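Glutathione S-transferase (PDB 1F2E) binds glutathione and probably transfers it to electrophilic substrates. Local coordinates at residues H106-P111 with A126-N131; P111-A116 with A166-D171. One frame throughout, in Å; residues are numbered along the deposited sequence.

Interactions 1 and 2 follow one another down the last turns of helix 89-113 and share Pro-111. Along the chain their segments alternate: 106-111, then 111-116, then 126-131 on helix 119-141, and finally 166-171 in the loop between helices 153-161 and 176-185. Their centres lie about 9 Å apart, both in the helical C-terminal domain, and they pack directly against each other. Val-129 CG1 of interaction 1 is 3.6 Å from Ile-170 CD1 of interaction 2, while Val-129 CG2 is 3.9 Å from Leu-112 CD1. One apolar layer therefore joins two antiparallel helices to a loop much later in the chain, close to the part of helix 89-113 that carries His-106 to glutathione.

Interaction 1. Residues H106-P111 with A126-N131; sequences HKAFVP and AESVKN. With GSH (glutathione), chain E.
With CG1 anti to the backbone N (chi1 174°), Val-129 sets both methyls against the ring of Phe-109. In Phe-109, CG lies anti to the carbonyl carbon (chi1 -75°), bringing the ring round to meet them although its CB starts off away from helix 119-141. Val-129 CG2 sits over the ring face, 4.1 Å from the Phe-109 centroid and 10° off the normal, a CH-pi contact; CG1 lies above the same face, over its CE1-CZ side, 3.7 Å from CZ of Phe-109. Val-129 CG2 also touches Ala-108 O at 3.5 Å, and Ala-108 CB lies 3.7 Å from Ser-128 OG. A methyl suits this spot, since the antiparallel segment axes approach to 8.5 Å. Phe-109 also packs edge-to-face with Trp-164, whose ring meets that of His-106. The imidazole approaches glutathione obliquely, with CE1 of His-106 3.6 Å from ligand OE1 and NE2 of His-106 3.9 Å from ligand SG2. Replacing His-106 by an alanine is likely to open a gap beside the ligand's OE1 and sulfur and leave Trp-164 without one aromatic neighbour. No hydrogen bond joins the two segments, so their seating rests on shape, dispersion and the CH-pi contact.

Interaction 2. Residues P111-A116 with A166-D171; sequences PLFAPA and AYVGID
The ring of Phe-113 meets Val-168 at its edge: CG1 of the valine lies near the ring plane, 3.6 Å from CE2 of Phe-113 and 4.0 Å from its CD2. The same ring packs edge-to-face with Trp-164. This is the all-helical C-terminal domain of the glutathione S-transferase fold, at the point where the end of helix 89-113 meets the loop after helix 153-161. The nearest atoms of the Phe-113 side chain and a bound glutathione are about 6 Å apart. An apolar ring at that distance is consistent with the hydrophobic substrate site that lies beside the glutathione site in this family.

Val-168 divides its two methyls between neighbouring residues of the helix end. Its chi1 of -67° sets CG1 anti to the carbonyl carbon, at the aromatic edge, and leaves CG2 in the crowded position between N and carbonyl carbon, aimed at Leu-112. CD1 of Leu-112 comes within 3.7 Å of that CG2, the two side chains crossing at about a right angle. A branched valine can thus serve both partners, while leucine has the length to reach across from its backbone and also rest on Ala-125 of helix 119-141. Gly-169 adopts a positive phi (90°), where a beta carbon would press on the preceding carbonyl oxygen, and Ile-170, just after it, drops its side chain onto Leu-133. Val-168 itself sits in a turn closed by Gly-169 N donating to Ala-166 O at 3.2 Å.

Interaction 1. Residues H106-P111 with A126-N131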
loop_
_atom_site.group_PDB
_atom_site.type_symbol
_atom_site.label_atom_id
_atom_site.label_comp_id
_atom_site.label_asym_id
_atom_site.label_seq_id
_atom_site.Cartn_x
_atom_site.Cartn_y
_atom_site.Cartn_z
ATOM N N HIS A 106 8.278 3.357 2.092
ATOM C CA HIS A 106 7.912 4.763 2.243
ATOM C C HIS A 106 7.601 5.100 3.698
ATOM O O HIS A 106 8.032 6.134 4.214
ATOM C CB HIS A 106 6.701 5.085 1.353
ATOM C CG HIS A 106 6.298 6.528 1.360
ATOM N ND1 HIS A 106 5.330 7.030 0.514
ATOM C CD2 HIS A 106 6.703 7.569 2.127
ATOM C CE1 HIS A 106 5.154 8.316 0.762
ATOM N NE2 HIS A 106 5.975 8.668 1.737
ATOM N N LYS A 107 6.869 4.215 4.365
ATOM C CA LYS A 107 6.494 4.449 5.751
ATOM C C LYS A 107 7.649 4.433 6.741
ATOM O O LYS A 107 7.573 5.079 7.788
ATOM C CB LYS A 107 5.405 3.458 6.166
ATOM C CG LYS A 107 4.072 3.770 5.491
ATOM C CD LYS A 107 3.706 5.241 5.733
ATOM C CE LYS A 107 2.407 5.649 5.050
ATOM N NZ LYS A 107 1.992 7.032 5.443
ATOM N N ALA A 108 8.723 3.724 6.407
ATOM C CA ALA A 108 9.888 3.658 7.286
ATOM C C ALA A 108 10.571 5.020 7.434
ATOM O O ALA A 108 11.263 5.267 8.425
ATOM C CB ALA A 108 10.887 2.631 6.756
ATOM N N PHE A 109 10.366 5.893 6.447
ATOM C CA PHE A 109 10.947 7.241 6.421
ATOM C C PHE A 109 10.204 8.269 7.274
ATOM O O PHE A 109 10.819 9.159 7.855
ATOM C CB PHE A 109 10.957 7.795 4.989
ATOM C CG PHE A 109 12.010 7.201 4.103
ATOM C CD1 PHE A 109 13.294 7.743 4.066
ATOM C CD2 PHE A 109 11.718 6.110 3.296
ATOM C CE1 PHE A 109 14.270 7.210 3.241
ATOM C CE2 PHE A 109 12.692 5.561 2.458
ATOM C CZ PHE A 109 13.971 6.112 2.432
ATOM N N VAL A 110 8.881 8.161 7.315
ATOM C CA VAL A 110 8.041 9.109 8.040
ATOM C C VAL A 110 8.663 9.748 9.281
ATOM O O VAL A 110 8.793 10.969 9.350
ATOM C CB VAL A 110 6.672 8.464 8.401
ATOM C CG1 VAL A 110 5.857 9.401 9.285
ATOM C CG2 VAL A 110 5.896 8.160 7.115
ATOM N N PRO A 111 9.066 8.935 10.272
ATOM C CA PRO A 111 9.668 9.479 11.493
ATOM C C PRO A 111 10.853 10.415 11.245
ATOM O O PRO A 111 11.074 11.354 12.007
ATOM C CB PRO A 111 10.080 8.226 12.264
ATOM C CG PRO A 111 9.083 7.203 11.822
ATOM C CD PRO A 111 8.995 7.462 10.332
ATOM N N ALA A 126 15.912 5.248 11.162
ATOM C CA ALA A 126 17.128 5.103 10.364
ATOM C C ALA A 126 17.498 3.635 10.218
ATOM O O ALA A 126 17.818 3.173 9.121
ATOM C CB ALA A 126 18.285 5.872 11.006
ATOM N N GLU A 127 17.456 2.897 11.323
ATOM C CA GLU A 127 17.792 1.482 11.286
ATOM C C GLU A 127 16.822 0.715 10.385
ATOM O O GLU A 127 17.236 -0.189 9.656
ATOM C CB GLU A 127 17.784 0.890 12.696
ATOM C CG GLU A 127 17.929 -0.630 12.722
ATOM C CD GLU A 127 18.055 -1.191 14.128
ATOM O OE1 GLU A 127 17.787 -0.447 15.104
ATOM O OE2 GLU A 127 18.416 -2.379 14.255
ATOM N N SER A 128 15.539 1.076 10.428
ATOM C CA SER A 128 14.539 0.415 9.587
ATOM C C SER A 128 14.774 0.755 8.106
ATOM O O SER A 128 14.707 -0.123 7.237
ATOM C CB SER A 128 13.126 0.834 9.996
ATOM O OG SER A 128 12.164 0.154 9.205
ATOM N N VAL A 129 15.045 2.026 7.817
ATOM C CA VAL A 129 15.331 2.435 6.445
ATOM C C VAL A 129 16.570 1.689 5.950
ATOM O O VAL A 129 16.594 1.204 4.820
ATOM C CB VAL A 129 15.571 3.972 6.335
ATOM C CG1 VAL A 129 16.005 4.349 4.908
ATOM C CG2 VAL A 129 14.286 4.715 6.690
ATOM N N LYS A 130 17.586 1.572 6.801
ATOM C CA LYS A 130 18.805 0.865 6.415
ATOM C C LYS A 130 18.542 -0.607 6.154
ATOM O O LYS A 130 19.123 -1.192 5.243
ATOM C CB LYS A 130 19.889 0.978 7.495
ATOM C CG LYS A 130 20.594 2.319 7.558
ATOM C CD LYS A 130 21.735 2.250 8.551
ATOM C CE LYS A 130 22.403 3.583 8.738
ATOM N NZ LYS A 130 23.483 3.476 9.754
ATOM N N ASN A 131 17.675 -1.211 6.959
ATOM C CA ASN A 131 17.367 -2.624 6.786
ATOM C C ASN A 131 16.669 -2.876 5.460
ATOM O O ASN A 131 16.904 -3.893 4.817
ATOM C CB ASN A 131 16.500 -3.135 7.939
ATOM C CG ASN A 131 16.367 -4.648 7.934
ATOM O OD1 ASN A 131 15.514 -5.208 7.253
ATOM N ND2 ASN A 131 17.232 -5.316 8.688
HETATM N N1 GSH E . 0.009 6.309 1.332
HETATM C CA1 GSH E . -0.055 7.536 0.539
HETATM C C1 GSH E . 0.308 7.284 -0.962
HETATM O O11 GSH E . 0.626 6.115 -1.323
HETATM O O12 GSH E . 0.257 8.273 -1.755
HETATM C CB1 GSH E . 0.915 8.525 1.226
HETATM C CG1 GSH E . 0.997 9.976 0.709
HETATM C CD1 GSH E . 1.986 10.806 1.525
HETATM O OE1 GSH E . 2.665 10.299 2.421
HETATM N N2 GSH E . 2.050 12.110 1.208
HETATM C CA2 GSH E . 2.923 13.090 1.877
HETATM C C2 GSH E . 2.129 14.325 2.226
HETATM O O2 GSH E . 1.460 14.892 1.353
HETATM C CB2 GSH E . 4.084 13.530 0.978
HETATM S SG2 GSH E . 5.252 12.260 0.500
HETATM N N3 GSH E . 2.187 14.744 3.492
HETATM C CA3 GSH E . 1.442 15.925 3.937
HETATM C C3 GSH E . 2.323 16.893 4.662
HETATM O O31 GSH E . 3.571 16.694 4.634
HETATM O O32 GSH E . 1.753 17.852 5.252
#

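Interaction 2. Residues P111-A116 with A166-D171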
loop_
_atom_site.group_PDB
_atom_site.type_symbol
_atom_site.label_atom_id
_atom_site.label_comp_id
_atom_site.label_asym_id
_atom_site.label_seq_id
_atom_site.Cartn_x
_atom_site.Cartn_y
_atom_site.Cartn_z
ATOM N N PRO A 111 9.066 8.935 10.272
ATOM C CA PRO A 111 9.668 9.479 11.493
ATOM C C PRO A 111 10.853 10.415 11.245
ATOM O O PRO A 111 11.074 11.354 12.007
ATOM C CB PRO A 111 10.080 8.226 12.264
ATOM C CG PRO A 111 9.083 7.203 11.822
ATOM C CD PRO A 111 8.995 7.462 10.332
ATOM N N LEU A 112 11.609 10.151 10.182
ATOM C CA LEU A 112 12.777 10.953 9.834
ATOM C C LEU A 112 12.404 12.281 9.190
ATOM O O LEU A 112 13.213 13.207 9.156
ATOM C CB LEU A 112 13.683 10.180 8.874
ATOM C CG LEU A 112 14.238 8.842 9.358
ATOM C CD1 LEU A 112 15.005 8.171 8.228
ATOM C CD2 LEU A 112 15.134 9.066 10.573
ATOM N N PHE A 113 11.182 12.369 8.672
ATOM C CA PHE A 113 10.707 13.584 8.020
ATOM C C PHE A 113 9.837 14.398 8.971
ATOM O O PHE A 113 9.505 15.549 8.689
ATOM C CB PHE A 113 9.892 13.228 6.773
ATOM C CG PHE A 113 10.684 12.536 5.696
ATOM C CD1 PHE A 113 10.039 11.758 4.734
ATOM C CD2 PHE A 113 12.070 12.669 5.631
ATOM C CE1 PHE A 113 10.764 11.126 3.728
ATOM C CE2 PHE A 113 12.800 12.041 4.630
ATOM C CZ PHE A 113 12.151 11.271 3.679
ATOM N N ALA A 114 9.457 13.788 10.088
ATOM C CA ALA A 114 8.626 14.463 11.076
ATOM C C ALA A 114 9.502 15.339 11.965
ATOM O O ALA A 114 10.635 14.982 12.288
ATOM C CB ALA A 114 7.869 13.441 11.920
ATOM N N PRO A 115 8.980 16.504 12.375
ATOM C CA PRO A 115 9.713 17.444 13.230
ATOM C C PRO A 115 9.861 16.999 14.687
ATOM O O PRO A 115 10.974 16.797 15.181
ATOM C CB PRO A 115 8.888 18.719 13.104
ATOM C CG PRO A 115 7.483 18.175 13.028
ATOM C CD PRO A 115 7.639 17.026 12.045
ATOM N N ALA A 116 8.727 16.840 15.361
ATOM C CA ALA A 116 8.701 16.458 16.766
ATOM C C ALA A 116 9.313 15.100 17.107
ATOM O O ALA A 116 9.392 14.738 18.281
ATOM C CB ALA A 116 7.264 16.521 17.282
ATOM N N ALA A 166 20.204 9.713 1.802
ATOM C CA ALA A 166 21.334 10.610 2.009
ATOM C C ALA A 166 20.990 11.883 2.771
ATOM O O ALA A 166 21.749 12.308 3.647
ATOM C CB ALA A 166 21.972 10.970 0.657
ATOM N N TYR A 167 19.853 12.494 2.452
ATOM C CA TYR A 167 19.485 13.737 3.124
ATOM C C TYR A 167 19.149 13.591 4.599
ATOM O O TYR A 167 19.211 14.577 5.342
ATOM C CB TYR A 167 18.343 14.443 2.379
ATOM C CG TYR A 167 18.732 14.830 0.968
ATOM C CD1 TYR A 167 18.459 13.979 -0.101
ATOM C CD2 TYR A 167 19.468 15.997 0.713
ATOM C CE1 TYR A 167 18.911 14.268 -1.388
ATOM C CE2 TYR A 167 19.930 16.296 -0.576
ATOM C CZ TYR A 167 19.649 15.420 -1.618
ATOM O OH TYR A 167 20.133 15.651 -2.886
ATOM N N VAL A 168 18.792 12.379 5.031
ATOM C CA VAL A 168 18.491 12.162 6.446
ATOM C C VAL A 168 19.630 11.408 7.158
ATOM O O VAL A 168 19.415 10.783 8.195
ATOM C CB VAL A 168 17.149 11.403 6.647
ATOM C CG1 VAL A 168 15.987 12.270 6.189
ATOM C CG2 VAL A 168 17.159 10.093 5.879
ATOM N N GLY A 169 20.833 11.453 6.578
ATOM C CA GLY A 169 21.994 10.831 7.196
ATOM C C GLY A 169 22.356 9.385 6.897
ATOM O O GLY A 169 23.111 8.775 7.655
ATOM N N ILE A 170 21.844 8.832 5.803
ATOM C CA ILE A 170 22.131 7.446 5.445
ATOM C C ILE A 170 22.924 7.417 4.147
ATOM O O ILE A 170 22.368 7.576 3.063
ATOM C CB ILE A 170 20.815 6.655 5.292
ATOM C CG1 ILE A 170 20.102 6.598 6.647
ATOM C CG2 ILE A 170 21.092 5.250 4.778
ATOM C CD1 ILE A 170 18.691 6.053 6.575
ATOM N N ASP A 171 24.231 7.221 4.267
ATOM C CA ASP A 171 25.120 7.208 3.109
ATOM C C ASP A 171 24.783 6.125 2.096
ATOM O O ASP A 171 24.937 4.931 2.368
ATOM C CB ASP A 171 26.571 7.033 3.558
ATOM C CG ASP A 171 27.559 7.291 2.439
ATOM O OD1 ASP A 171 27.210 7.072 1.258
ATOM O OD2 ASP A 171 28.697 7.703 2.741
#